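Local coordinates for telomeric DNA-binding factor trf1 (Schizosaccharomyces pombe, PDB 6K5S), which probably binds telomeric DNA and, through the all-helical TRF-family domain described here, likely pairs with a second copy of itself, at residues 153-158 / 184-189; 88-93 / 110-115; 118-123 / 164-169; 100-105 / 133-138; 32-35 / 41-44. All coordinates share one frame; numbering follows the deposited sequence.

Contact 2 lies deepest, its centre about 4 Å from the centre of the chain, and is aromatic and aliphatic. Contact 4 uses the same helix 102-113, nearer its start, and packs a single ring on the backbone and small side chains of helix 122-141; that helix begins within contact 3. The centres of contacts 1 and 3 lie about 18 and about 17 Å from that of the chain. Contact 1 is buried; contact 3 is partly open and alone has direct hydrogen bonds across its segments. Arg166 ties contact 3 to contact 2, and Arg189 ties contact 1 to contact 4. Contact 5 is a close approach of two successive helices at a glycine, with a bridging water.

Contact 1 (153-158 / 184-189); sequences DLFPSD and EKCTAR
Phe155 reaches across to Cys186 and Arg189 of helix 177-195 from the point where helix 147-154 has just ended. Its CA lies 6.6 Å from the CA of Cys186, and its CB points toward the helix opposite. At the first torsion CG is anti to the carbonyl carbon (chi1 -63°), which leaves the ring beside the backbone N and carries one side of it across the gap. Going out along that side, CD1 comes first, 3.6 Å from the carbonyl O of Cys186 and 4.1 Å from Cys186 CB. The next atom, CE1, lies between the two partners, 4.0 Å from Cys186 O and equally far from Arg189 CG. The tip atom, Phe155 CZ, has moved past the cysteine and ends 3.9 Å from Arg189 CG. The CD1-CE1-CZ side of the ring thus runs along a single turn of helix, meeting both partners obliquely: a carbonyl, then the aliphatic root of an arginine. The charged end of that arginine takes no part: its chain bends at chi2 and chi3, and the guanidinium plane stands 57° from the ring. NH1 is instead hydrogen-bonded to Thr133 OG1, and NH2 makes a salt bridge with Glu130, so the CG against the ring is anchored from its far end.

Helix 122-141 packs against the same group, with Lys132 touching Phe155, Met129 touching Arg189, and Ala135 and Tyr136 receiving Leu154. Helix 159-166 borders it as well, where Met159 meets Cys186. Phe155 therefore sits where the end of helix 147-154 is fitted among helices 122-141, 159-166 and 177-195.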
# COMPACT_ATOMS: atom_id res chain seq x y z
N ASP A 153 18.42 27.19 19.94
CA ASP A 153 17.23 26.45 19.53
C ASP A 153 17.41 24.96 19.78
O ASP A 153 16.48 24.29 20.26
CB ASP A 153 16.94 26.67 18.05
CG ASP A 153 16.41 28.05 17.76
OD1 ASP A 153 16.16 28.81 18.73
OD2 ASP A 153 16.25 28.37 16.58
N LEU A 154 18.58 24.42 19.47
CA LEU A 154 18.75 22.98 19.51
C LEU A 154 19.04 22.46 20.90
O LEU A 154 18.74 21.30 21.19
CB LEU A 154 19.87 22.56 18.56
CG LEU A 154 19.46 22.56 17.10
CD1 LEU A 154 20.70 22.35 16.25
CD2 LEU A 154 18.40 21.49 16.81
N PHE A 155 19.63 23.28 21.76
CA PHE A 155 20.01 22.91 23.12
C PHE A 155 19.42 23.96 24.05
O PHE A 155 20.14 24.79 24.62
CB PHE A 155 21.54 22.86 23.29
CG PHE A 155 22.22 21.82 22.44
CD1 PHE A 155 22.42 20.54 22.92
CD2 PHE A 155 22.71 22.14 21.18
CE1 PHE A 155 23.05 19.58 22.14
CE2 PHE A 155 23.34 21.17 20.40
CZ PHE A 155 23.52 19.89 20.89
N PRO A 156 18.10 23.94 24.23
CA PRO A 156 17.42 25.09 24.83
C PRO A 156 17.53 25.08 26.35
O PRO A 156 17.88 24.07 26.96
CB PRO A 156 15.97 24.93 24.36
CG PRO A 156 15.80 23.44 24.19
CD PRO A 156 17.16 22.86 23.88
N SER A 157 17.22 26.23 26.94
CA SER A 157 17.27 26.36 28.40
C SER A 157 16.08 25.70 29.09
O SER A 157 16.17 25.40 30.29
CB SER A 157 17.34 27.84 28.79
OG SER A 157 16.13 28.51 28.46
N ASP A 158 14.97 25.47 28.38
CA ASP A 158 13.77 24.89 28.97
C ASP A 158 13.70 23.36 28.82
O ASP A 158 12.60 22.80 28.81
CB ASP A 158 12.52 25.54 28.36
CG ASP A 158 12.33 25.20 26.87
OD1 ASP A 158 13.25 24.62 26.26
OD2 ASP A 158 11.25 25.50 26.31
N GLU A 184 22.33 17.48 31.56
CA GLU A 184 23.73 17.76 31.83
C GLU A 184 24.61 17.41 30.63
O GLU A 184 25.51 18.18 30.27
CB GLU A 184 24.19 17.02 33.08
CG GLU A 184 25.60 17.35 33.53
CD GLU A 184 25.85 16.94 34.98
OE1 GLU A 184 24.86 16.75 35.72
OE2 GLU A 184 27.02 16.80 35.36
N LYS A 185 24.36 16.26 30.00
CA LYS A 185 25.11 15.88 28.80
C LYS A 185 24.89 16.87 27.67
O LYS A 185 25.83 17.21 26.93
CB LYS A 185 24.72 14.47 28.34
CG LYS A 185 25.31 13.35 29.18
CD LYS A 185 24.70 11.98 28.84
CE LYS A 185 25.14 11.50 27.46
NZ LYS A 185 24.58 10.14 27.13
N CYS A 186 23.65 17.34 27.52
CA CYS A 186 23.34 18.29 26.46
C CYS A 186 24.01 19.64 26.70
O CYS A 186 24.55 20.24 25.76
CB CYS A 186 21.83 18.44 26.34
SG CYS A 186 21.09 17.14 25.36
N THR A 187 23.99 20.12 27.95
CA THR A 187 24.67 21.37 28.29
C THR A 187 26.15 21.31 27.93
O THR A 187 26.69 22.25 27.33
CB THR A 187 24.52 21.66 29.79
OG1 THR A 187 23.14 21.55 30.17
CG2 THR A 187 25.02 23.06 30.14
N ALA A 188 26.81 20.21 28.29
CA ALA A 188 28.22 20.03 27.97
C ALA A 188 28.46 19.99 26.46
O ALA A 188 29.46 20.54 25.97
CB ALA A 188 28.75 18.76 28.62
N ARG A 189 27.57 19.33 25.71
CA ARG A 189 27.74 19.26 24.26
C ARG A 189 27.53 20.63 23.61
O ARG A 189 28.25 21.00 22.67
CB ARG A 189 26.78 18.21 23.68
CG ARG A 189 26.77 18.15 22.16
CD ARG A 189 28.13 17.70 21.63
NE ARG A 189 28.51 16.39 22.16
CZ ARG A 189 28.22 15.23 21.58
NH1 ARG A 189 27.51 15.20 20.46
NH2 ARG A 189 28.62 14.10 22.14

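Contact 2 (88-93 / 110-115); sequences AIFLAA and LEVFAP
Phe90 offers the face of its ring to the edge of Phe113, a T-shaped pair with planes at 87° and centroids 5.0 Å apart. The atom that makes the stack is Phe113 CE1, which stands 3.7 Å above the Phe90 plane over the middle of the ring, almost equally far from all six carbons. Beside it, CZ of Phe113 leans toward Phe90 CD1 at 3.9 Å, and that CD1 lies in the plane of the Phe113 ring, at its edge. Val112 adds an aliphatic touch nearer the backbone of Phe90, its CG1 coming 4.0 Å from Phe90 CB and reaching the ring obliquely near CD2. Phe90 CG is anti to the backbone N (chi1 -164°), which extends the ring from helix 76-94 toward the end of helix 102-113. With an alanine at Phe90, the edge of Phe113 would probably be left over a gap, CE1 losing the ring it rests on.

Phe113 is held by further aromatics: its ring stacks with that of Phe109 and meets Tyr218. Leu127 of helix 122-141 and Ile215 and Ile219 of helix 208-222 pack on it too, while Leu131 touches Phe90 and Phe65 touches Val112. The pair thus lies in the hydrophobic core, where helices 76-94, 102-113, 122-141 and 208-222 converge.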
# COMPACT_ATOMS: atom_id res chain seq x y z
N ALA A 88 9.71 4.43 10.87
CA ALA A 88 10.11 4.23 9.48
C ALA A 88 10.33 5.57 8.80
O ALA A 88 11.29 5.74 8.04
CB ALA A 88 9.06 3.40 8.74
N ILE A 89 9.45 6.55 9.09
CA ILE A 89 9.60 7.90 8.55
C ILE A 89 10.92 8.51 8.99
O ILE A 89 11.63 9.14 8.19
CB ILE A 89 8.41 8.78 8.98
CG1 ILE A 89 7.14 8.39 8.22
CG2 ILE A 89 8.69 10.28 8.70
CD1 ILE A 89 5.87 9.01 8.86
N PHE A 90 11.25 8.38 10.28
CA PHE A 90 12.48 8.99 10.79
C PHE A 90 13.71 8.37 10.13
O PHE A 90 14.62 9.09 9.71
CB PHE A 90 12.54 8.83 12.30
CG PHE A 90 13.54 9.73 12.97
CD1 PHE A 90 14.89 9.40 12.98
CD2 PHE A 90 13.13 10.90 13.60
CE1 PHE A 90 15.82 10.23 13.60
CE2 PHE A 90 14.06 11.73 14.22
CZ PHE A 90 15.40 11.39 14.22
N LEU A 91 13.72 7.04 10.02
CA LEU A 91 14.86 6.35 9.43
C LEU A 91 14.98 6.65 7.95
O LEU A 91 16.10 6.83 7.43
CB LEU A 91 14.74 4.84 9.69
CG LEU A 91 15.93 3.95 9.35
CD1 LEU A 91 17.21 4.50 9.99
CD2 LEU A 91 15.66 2.54 9.80
N ALA A 92 13.85 6.75 7.25
CA ALA A 92 13.90 7.10 5.83
C ALA A 92 14.36 8.53 5.63
O ALA A 92 15.12 8.83 4.70
CB ALA A 92 12.53 6.89 5.18
N ALA A 93 13.91 9.44 6.51
CA ALA A 93 14.42 10.81 6.48
C ALA A 93 15.94 10.84 6.61
O ALA A 93 16.63 11.55 5.87
CB ALA A 93 13.79 11.66 7.58
N LEU A 110 11.40 13.03 20.49
CA LEU A 110 10.85 12.33 21.64
C LEU A 110 9.50 11.69 21.33
O LEU A 110 9.19 10.62 21.87
CB LEU A 110 10.72 13.29 22.82
CG LEU A 110 12.07 13.76 23.39
CD1 LEU A 110 11.87 14.80 24.49
CD2 LEU A 110 12.91 12.59 23.90
N GLU A 111 8.69 12.30 20.46
CA GLU A 111 7.42 11.68 20.10
C GLU A 111 7.64 10.41 19.28
O GLU A 111 6.86 9.46 19.38
CB GLU A 111 6.56 12.68 19.34
CG GLU A 111 5.24 12.11 18.87
CD GLU A 111 4.29 11.85 20.02
OE1 GLU A 111 4.19 12.70 20.93
OE2 GLU A 111 3.66 10.78 20.03
N VAL A 112 8.72 10.36 18.52
CA VAL A 112 9.02 9.21 17.67
C VAL A 112 9.64 8.08 18.49
O VAL A 112 9.28 6.91 18.32
CB VAL A 112 9.93 9.66 16.51
CG1 VAL A 112 10.47 8.47 15.73
CG2 VAL A 112 9.18 10.61 15.60
N PHE A 113 10.56 8.40 19.40
CA PHE A 113 11.30 7.37 20.11
C PHE A 113 10.81 7.10 21.52
O PHE A 113 11.08 6.03 22.05
CB PHE A 113 12.79 7.73 20.16
CG PHE A 113 13.48 7.65 18.83
CD1 PHE A 113 13.44 8.71 17.96
CD2 PHE A 113 14.14 6.49 18.44
CE1 PHE A 113 14.07 8.64 16.72
CE2 PHE A 113 14.77 6.40 17.21
CZ PHE A 113 14.73 7.48 16.34
N ALA A 114 10.08 8.05 22.12
CA ALA A 114 9.50 7.88 23.45
C ALA A 114 8.03 8.34 23.44
O ALA A 114 7.64 9.29 24.13
CB ALA A 114 10.31 8.65 24.49
N PRO A 115 7.20 7.70 22.64
CA PRO A 115 5.81 8.15 22.52
C PRO A 115 5.01 7.77 23.75
O PRO A 115 5.40 6.90 24.53
CB PRO A 115 5.31 7.41 21.27
CG PRO A 115 6.14 6.17 21.24
CD PRO A 115 7.48 6.50 21.83

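Contact 3 (118-123 / 164-169); sequences SNILTN and LIRRNA
Arg166 aims the end of its guanidinium at the carbonyl of Ser118 and lays one flat side of the same group on Ile120, so two residues hold it in two different directions. Both terminal nitrogens donate to the single Ser118 O: NH2 at 2.8 Å, the straighter bond with an N-H...O angle of 155°, and NH1 at 3.1 Å, more bent at 139°. The acceptor lies in the guanidinium plane. Seen from the oxygen, NH1 comes nearly along the C=O axis, whereas NH2 is tilted out of the carbonyl plane. Across the flat side, Ile120 CD1 sits 3.3 Å from Arg166 CZ, over the centre of the group, and Ile120 CG1 is 3.3 Å from Arg166 NH1.

The arginine stands at the end of helix 159-166, which closes in a Schellman motif. Asn168, with positive phi, is the C-prime residue: Ala169 N reaches back to Leu164 O at 3.1 Å, and Asn168 N to Ile165 O at 3.2 Å. From this last turn the side chain leaves with CG between the backbone N and the carbonyl carbon (chi1 88°) and bends at chi3, which swings the guanidinium toward the loop leading into helix 122-141.

NH2 is shared, since it also donates to Ala114 O, and Leu110 touches the arginine; the charge thus serves two loop carbonyls that follow helix 102-113. Ile120 is buried and also packs against Ala114, Leu110 and Ile182 of helix 177-195.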
# COMPACT_ATOMS: atom_id res chain seq x y z
N SER A 118 6.09 7.63 27.77
CA SER A 118 6.94 6.58 28.28
C SER A 118 8.16 7.16 29.00
O SER A 118 8.47 8.36 28.90
CB SER A 118 7.36 5.65 27.14
OG SER A 118 8.18 6.31 26.20
N ASN A 119 8.85 6.30 29.75
CA ASN A 119 10.06 6.71 30.45
C ASN A 119 11.17 6.99 29.46
O ASN A 119 11.43 6.18 28.56
CB ASN A 119 10.51 5.61 31.42
CG ASN A 119 9.68 5.55 32.68
OD1 ASN A 119 8.91 6.47 32.97
ND2 ASN A 119 9.83 4.47 33.44
N ILE A 120 11.84 8.13 29.60
CA ILE A 120 13.00 8.41 28.77
C ILE A 120 14.19 7.59 29.27
O ILE A 120 14.51 7.62 30.46
CB ILE A 120 13.34 9.91 28.77
CG1 ILE A 120 12.14 10.73 28.31
CG2 ILE A 120 14.53 10.16 27.85
CD1 ILE A 120 11.90 10.60 26.85
N LEU A 121 14.84 6.88 28.35
CA LEU A 121 15.96 6.01 28.68
C LEU A 121 17.28 6.63 28.24
O LEU A 121 17.33 7.49 27.35
CB LEU A 121 15.77 4.65 28.01
CG LEU A 121 14.43 4.04 28.43
CD1 LEU A 121 14.21 2.68 27.79
CD2 LEU A 121 14.36 3.95 29.95
N THR A 122 18.37 6.17 28.87
CA THR A 122 19.69 6.78 28.66
C THR A 122 20.12 6.72 27.21
O THR A 122 20.68 7.69 26.69
CB THR A 122 20.74 6.09 29.55
OG1 THR A 122 20.45 4.69 29.63
CG2 THR A 122 20.72 6.68 30.95
N ASN A 123 19.90 5.59 26.53
CA ASN A 123 20.32 5.50 25.13
C ASN A 123 19.49 6.39 24.21
O ASN A 123 19.99 6.85 23.19
CB ASN A 123 20.26 4.06 24.66
CG ASN A 123 21.36 3.22 25.27
OD1 ASN A 123 22.54 3.45 25.04
ND2 ASN A 123 20.97 2.24 26.09
N LEU A 164 9.12 17.62 31.79
CA LEU A 164 7.97 17.52 32.68
C LEU A 164 6.67 17.61 31.88
O LEU A 164 5.77 16.78 32.05
CB LEU A 164 8.04 18.62 33.75
CG LEU A 164 9.17 18.45 34.77
CD1 LEU A 164 9.39 19.66 35.68
CD2 LEU A 164 8.93 17.23 35.63
N ILE A 165 6.58 18.60 30.99
CA ILE A 165 5.40 18.77 30.15
C ILE A 165 5.08 17.49 29.39
O ILE A 165 3.92 17.07 29.32
CB ILE A 165 5.61 19.97 29.20
CG1 ILE A 165 5.52 21.28 29.98
CG2 ILE A 165 4.60 19.95 28.07
CD1 ILE A 165 4.54 21.23 31.12
N ARG A 166 6.10 16.84 28.82
CA ARG A 166 5.79 15.74 27.91
C ARG A 166 5.23 14.52 28.63
O ARG A 166 4.67 13.65 27.97
CB ARG A 166 7.01 15.33 27.10
CG ARG A 166 7.87 14.30 27.79
CD ARG A 166 8.97 13.73 26.91
NE ARG A 166 8.68 12.38 26.44
CZ ARG A 166 8.65 11.30 27.22
NH1 ARG A 166 8.89 11.40 28.52
NH2 ARG A 166 8.39 10.12 26.69
N ARG A 167 5.36 14.44 29.96
CA ARG A 167 4.79 13.32 30.69
C ARG A 167 3.80 13.78 31.75
O ARG A 167 3.59 13.07 32.73
CB ARG A 167 5.89 12.45 31.31
CG ARG A 167 6.81 13.15 32.31
CD ARG A 167 7.80 12.14 32.89
NE ARG A 167 8.92 12.77 33.59
CZ ARG A 167 8.86 13.21 34.84
NH1 ARG A 167 7.74 13.09 35.53
NH2 ARG A 167 9.92 13.77 35.42
N ASN A 168 3.22 14.97 31.57
CA ASN A 168 2.10 15.44 32.39
C ASN A 168 2.46 15.50 33.88
O ASN A 168 1.65 15.13 34.74
CB ASN A 168 0.87 14.56 32.16
CG ASN A 168 -0.41 15.24 32.59
OD1 ASN A 168 -0.45 16.46 32.80
ND2 ASN A 168 -1.47 14.45 32.74
N ALA A 169 3.66 15.98 34.19
CA ALA A 169 4.09 16.11 35.59
C ALA A 169 3.71 17.47 36.18
O ALA A 169 3.96 18.51 35.58
CB ALA A 169 5.58 15.89 35.71

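Contact 4 (100-105 / 133-138)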
# COMPACT_ATOMS: atom_id res chain seq x y z
N ILE A 100 12.74 15.41 5.09
CA ILE A 100 12.30 15.97 6.36
C ILE A 100 13.50 16.64 7.01
O ILE A 100 14.53 16.00 7.26
CB ILE A 100 11.69 14.89 7.28
CG1 ILE A 100 10.51 14.24 6.53
CG2 ILE A 100 11.24 15.48 8.60
CD1 ILE A 100 9.80 13.12 7.28
N GLY A 101 13.40 17.94 7.22
CA GLY A 101 14.54 18.71 7.66
C GLY A 101 14.92 18.40 9.09
O GLY A 101 14.14 17.84 9.87
N PHE A 102 16.16 18.73 9.43
CA PHE A 102 16.66 18.45 10.77
C PHE A 102 15.85 19.17 11.85
O PHE A 102 15.69 18.64 12.95
CB PHE A 102 18.13 18.85 10.89
CG PHE A 102 19.08 17.79 10.41
CD1 PHE A 102 19.27 16.63 11.13
CD2 PHE A 102 19.82 17.99 9.25
CE1 PHE A 102 20.18 15.65 10.70
CE2 PHE A 102 20.74 17.03 8.82
CZ PHE A 102 20.91 15.85 9.54
N PHE A 103 15.31 20.35 11.55
CA PHE A 103 14.47 21.03 12.53
C PHE A 103 13.30 20.14 12.94
O PHE A 103 12.97 20.06 14.12
CB PHE A 103 13.95 22.36 11.97
CG PHE A 103 12.94 23.04 12.87
CD1 PHE A 103 11.60 22.67 12.86
CD2 PHE A 103 13.34 24.04 13.75
CE1 PHE A 103 10.68 23.29 13.70
CE2 PHE A 103 12.44 24.66 14.58
CZ PHE A 103 11.10 24.28 14.56
N HIS A 104 12.66 19.47 11.97
CA HIS A 104 11.51 18.63 12.27
C HIS A 104 11.92 17.32 12.93
O HIS A 104 11.16 16.79 13.74
CB HIS A 104 10.70 18.32 11.02
CG HIS A 104 9.88 19.47 10.55
ND1 HIS A 104 10.02 20.02 9.29
CD2 HIS A 104 8.94 20.21 11.18
CE1 HIS A 104 9.18 21.04 9.16
NE2 HIS A 104 8.52 21.17 10.30
N LEU A 105 13.08 16.78 12.55
CA LEU A 105 13.58 15.58 13.23
C LEU A 105 13.80 15.87 14.72
O LEU A 105 13.38 15.09 15.59
CB LEU A 105 14.86 15.09 12.56
CG LEU A 105 14.70 14.61 11.12
CD1 LEU A 105 15.97 13.97 10.60
CD2 LEU A 105 13.52 13.66 10.99
N THR A 133 23.34 17.45 17.54
CA THR A 133 24.66 17.81 17.04
C THR A 133 24.69 17.81 15.51
O THR A 133 25.24 18.73 14.90
CB THR A 133 25.72 16.86 17.60
OG1 THR A 133 25.68 16.91 19.03
CG2 THR A 133 27.12 17.30 17.12
N GLN A 134 24.10 16.78 14.89
CA GLN A 134 24.03 16.78 13.43
C GLN A 134 23.12 17.89 12.90
O GLN A 134 23.40 18.47 11.85
CB GLN A 134 23.55 15.41 12.91
CG GLN A 134 24.53 14.24 13.19
CD GLN A 134 25.95 14.52 12.69
OE1 GLN A 134 26.14 14.97 11.56
NE2 GLN A 134 26.94 14.24 13.53
N ALA A 135 22.01 18.18 13.59
CA ALA A 135 21.19 19.30 13.15
C ALA A 135 21.99 20.60 13.18
O ALA A 135 21.88 21.43 12.28
CB ALA A 135 19.93 19.43 14.01
N TYR A 136 22.79 20.79 14.24
CA TYR A 136 23.62 21.98 14.34
C TYR A 136 24.62 22.04 13.19
O TYR A 136 24.76 23.08 12.53
CB TYR A 136 24.34 22.00 15.70
CG TYR A 136 25.41 23.07 15.81
CD1 TYR A 136 25.06 24.43 15.86
CD2 TYR A 136 26.77 22.74 15.85
CE1 TYR A 136 26.04 25.43 15.95
CE2 TYR A 136 27.75 23.73 15.94
CZ TYR A 136 27.37 25.08 16.00
OH TYR A 136 28.32 26.08 16.10
N ILE A 137 25.29 20.92 12.91
CA ILE A 137 26.32 20.89 11.87
C ILE A 137 25.70 21.15 10.50
O ILE A 137 26.24 21.91 9.69
CB ILE A 137 27.06 19.54 11.91
CG1 ILE A 137 27.95 19.50 13.16
CG2 ILE A 137 27.84 19.33 10.61
CD1 ILE A 137 28.44 18.09 13.51
N SER A 138 24.55 20.54 10.23
CA SER A 138 23.87 20.81 8.96
C SER A 138 23.41 22.27 8.88
O SER A 138 23.57 22.92 7.84
CB SER A 138 22.68 19.87 8.78
OG SER A 138 21.94 20.23 7.61
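Phe102 packs closely on one turn of helix 122-141, against Ala135, Ser138 and the Gln134 carbonyl, and only lightly on the Gln134 side chain. On the tight side the methyl of Ala135 lies 3.6 Å from Phe102 CB, and Ser138 CB comes as near as 3.4 Å to Phe102 CE2. The serine's OG, anti to its own N (chi1 174°), lies beside the same CD2-CE2 bond, 3.5 Å from Phe102 CD2. One face of the ring lies over the helix backbone: Gln134 O is 4.2 Å above the centre of the plane, and Ala135 CA makes an off-centre CH-pi contact, 4.2 Å from the centroid.

Two helices meet here at close range, the CA atoms of Phe102 and Ala135 being 5.2 Å apart, a distance the small alanine allows. Helix 102-113 is just starting at this point, with Gly101 at the N-cap position and Leu105 N hydrogen-bonded to Gly101 O at 3.1 Å. A glycine in place of Phe102 would probably leave the Ala135 methyl and Ser138 CB without the ring they pack on and open a gap between the helices.

The looser flank is Gln134, whose CB is 4.0 Å from Phe102 CE1. Its chain bends at chi2, and its NE2 hydrogen-bonds to Tyr206 O, so the amide is taken up away from the ring. Gly101, Phe103 and His104 lie on the solvent side of the first helical turn, and the CB of Phe103 points away from helix 122-141.

Contact 5 (32-35 / 41-44)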
# COMPACT_ATOMS: atom_id res chain seq x y z
N SER A 32 22.76 2.07 2.93
CA SER A 32 23.17 3.18 2.07
C SER A 32 23.26 2.74 0.62
O SER A 32 22.83 3.47 -0.28
CB SER A 32 24.50 3.76 2.54
OG SER A 32 24.40 4.16 3.88
N ALA A 33 23.80 1.54 0.38
CA ALA A 33 23.88 1.03 -0.98
C ALA A 33 22.50 0.95 -1.62
O ALA A 33 22.32 1.34 -2.78
CB ALA A 33 24.55 -0.35 -0.99
N ILE A 34 21.51 0.47 -0.87
CA ILE A 34 20.18 0.30 -1.43
C ILE A 34 19.62 1.65 -1.87
O ILE A 34 19.13 1.80 -3.00
CB ILE A 34 19.29 -0.43 -0.40
CG1 ILE A 34 19.85 -1.84 -0.18
CG2 ILE A 34 17.85 -0.47 -0.85
CD1 ILE A 34 19.15 -2.67 0.86
N VAL A 35 19.77 2.67 -1.03
CA VAL A 35 19.19 3.98 -1.34
C VAL A 35 19.96 4.67 -2.46
O VAL A 35 19.36 5.29 -3.34
CB VAL A 35 19.14 4.85 -0.07
CG1 VAL A 35 18.73 6.27 -0.43
CG2 VAL A 35 18.15 4.27 0.91
N GLU A 41 18.82 -4.55 -7.87
CA GLU A 41 17.61 -5.34 -7.64
C GLU A 41 16.89 -4.86 -6.38
O GLU A 41 15.71 -4.48 -6.43
CB GLU A 41 17.95 -6.82 -7.55
CG GLU A 41 16.75 -7.72 -7.21
CD GLU A 41 17.10 -9.21 -7.26
OE1 GLU A 41 18.11 -9.55 -7.91
OE2 GLU A 41 16.37 -10.02 -6.65
N MET A 42 17.61 -4.83 -5.26
CA MET A 42 17.02 -4.36 -4.01
C MET A 42 16.70 -2.87 -4.05
O MET A 42 15.73 -2.44 -3.43
CB MET A 42 17.95 -4.68 -2.84
CG MET A 42 17.83 -6.14 -2.32
SD MET A 42 16.21 -6.55 -1.57
CE MET A 42 15.71 -4.98 -0.87
N GLY A 43 17.51 -2.07 -4.77
CA GLY A 43 17.24 -0.64 -4.86
C GLY A 43 15.93 -0.34 -5.56
O GLY A 43 15.18 0.54 -5.15
N MET A 44 15.65 -1.08 -6.65
CA MET A 44 14.40 -0.93 -7.38
C MET A 44 13.21 -1.34 -6.52
O MET A 44 12.15 -0.72 -6.60
CB MET A 44 14.42 -1.80 -8.65
CG MET A 44 15.37 -1.35 -9.77
SD MET A 44 15.31 -2.59 -11.11
CE MET A 44 13.54 -2.75 -11.26
O HOH W 1 16.78 2.78 -3.91
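Two successive helices, 28-36 and 41-60, are joined here by a short link, and the contact closes the turn between them on a glycine. Ile34 and Gly43 are the nearest pair, with CA atoms 4.6 Å apart; the carbonyl O of Ile34 lies 3.6 Å from Gly43 CA. A CB on that glycine would stand only 3.2 Å from Ile34 O, a tight fit, which lets the absence of a side chain account for the close approach.

The two branches of Ile34 rest on the first turn of the second helix. Its CG2, anti to the backbone N, rests 3.9 Å from Met42 O, while CG1 takes the other branch and faces Met42 CB at 4.3 Å. Both Ile34 and Met42 also pack on Ile23 of helix 10-24, and Phe46 covers the isoleucine further along helix 41-60. Met42 touches Leu3 of the second subunit too, placing this end of the fold next to the dimer interface.

On the polar side Gly43 O accepts from Thr47 OG1, and one water spans the backbones: it donates to Ile34 O at 2.7 Å and to Gly43 O at 3.0 Å.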